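Side-chain contact in nigerythrin (Desulfovibrio vulgaris subsp. vulgaris, PDB 1YUZ), which reduces hydrogen peroxide as an NADH peroxidase in vitro, pairing a rubredoxin-like iron centre with a ferritin-like diiron site: residues K52-R55 with Q61-R64. Residues are numbered along the deposited sequence; the frame is centred on the assembly and turned at random.
Sequences KAAR and QIAR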
# COMPACT_ATOMS: atom_id res chain seq x y z
N LYS B 52 -15.19 11.31 -8.43
CA LYS B 52 -15.79 12.59 -8.75
C LYS B 52 -14.93 13.73 -8.21
O LYS B 52 -14.72 14.73 -8.89
CB LYS B 52 -17.20 12.66 -8.17
CG LYS B 52 -17.96 13.94 -8.50
CD LYS B 52 -19.42 13.81 -8.12
CE LYS B 52 -20.16 15.13 -8.29
NZ LYS B 52 -19.69 16.14 -7.31
N ALA B 53 -14.43 13.56 -6.99
CA ALA B 53 -13.59 14.58 -6.37
C ALA B 53 -12.27 14.71 -7.12
O ALA B 53 -11.79 15.82 -7.35
CB ALA B 53 -13.34 14.23 -4.91
N ALA B 54 -11.68 13.58 -7.52
CA ALA B 54 -10.42 13.60 -8.24
C ALA B 54 -10.54 14.41 -9.53
O ALA B 54 -9.66 15.20 -9.86
CB ALA B 54 -9.97 12.17 -8.55
N ARG B 55 -11.64 14.20 -10.26
CA ARG B 55 -11.84 14.94 -11.50
C ARG B 55 -11.94 16.43 -11.23
O ARG B 55 -11.36 17.24 -11.95
CB ARG B 55 -13.10 14.44 -12.22
CG ARG B 55 -12.90 13.10 -12.90
CD ARG B 55 -14.15 12.60 -13.62
NE ARG B 55 -13.91 11.31 -14.25
CZ ARG B 55 -13.16 11.12 -15.33
NH1 ARG B 55 -12.57 12.15 -15.92
NH2 ARG B 55 -12.98 9.90 -15.81
N GLN B 61 -6.46 11.01 -14.38
CA GLN B 61 -6.02 9.63 -14.38
C GLN B 61 -6.39 8.95 -13.06
O GLN B 61 -6.85 7.81 -13.06
CB GLN B 61 -4.52 9.51 -14.63
CG GLN B 61 -4.04 8.07 -14.65
CD GLN B 61 -2.61 7.92 -15.12
OE1 GLN B 61 -1.70 8.57 -14.61
NE2 GLN B 61 -2.40 7.03 -16.09
N ILE B 62 -6.19 9.64 -11.95
CA ILE B 62 -6.54 9.05 -10.66
C ILE B 62 -8.05 8.83 -10.59
O ILE B 62 -8.51 7.83 -10.04
CB ILE B 62 -6.06 9.94 -9.49
CG1 ILE B 62 -4.53 9.85 -9.39
CG2 ILE B 62 -6.71 9.49 -8.18
CD1 ILE B 62 -3.91 10.81 -8.39
N ALA B 63 -8.82 9.74 -11.17
CA ALA B 63 -10.28 9.58 -11.18
C ALA B 63 -10.62 8.28 -11.91
O ALA B 63 -11.49 7.53 -11.48
CB ALA B 63 -10.93 10.76 -11.89
N ARG B 64 -9.92 8.03 -13.01
CA ARG B 64 -10.16 6.82 -13.78
C ARG B 64 -9.79 5.58 -12.97
O ARG B 64 -10.45 4.55 -13.08
CB ARG B 64 -9.37 6.85 -15.10
CG ARG B 64 -9.94 7.83 -16.11
CD ARG B 64 -9.30 7.69 -17.49
NE ARG B 64 -7.97 8.30 -17.58
CZ ARG B 64 -6.83 7.62 -17.63
NH1 ARG B 64 -6.83 6.30 -17.58
NH2 ARG B 64 -5.68 8.27 -17.73
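At the short turn of the helical hairpin formed by helices 29-56 and 60-87, Ala54 and Ala63 face each other, their CA atoms 5.0 Å apart. The CB of Ala54 lies 3.7 Å from Ala63 CA and 3.8 Å from Ala63 CB; two methyl side chains take up so little room that the helix backbones can come close. On the inner side of this pair, Ala54 CB also meets the branch methyl CG2 of Ile62 at 4.2 Å, while Ile62 also packs against Cys104 and Leu108 of helix 104-132, a neighbour in the ferritin-like four-helix bundle. The outer side belongs to Arg55. Its CG points away from the carbonyl carbon (chi1 -75°) and the chain then runs extended to NE, which carries it across Ala63: Arg55 CG comes within 3.2 Å of Ala63 CB, unusually close for two saturated carbons, and the same methyl sits off-centre below one face of the guanidinium. Arg55 NH2 reaches 3.7 Å from Arg64 CG, the two chains crossing at about a right angle. Arg55 NE forms a salt bridge with Glu67, Arg64 NH2 one with Glu60, and Arg64 NH1 bonds Asp169 O and the C-terminal Tyr202 O.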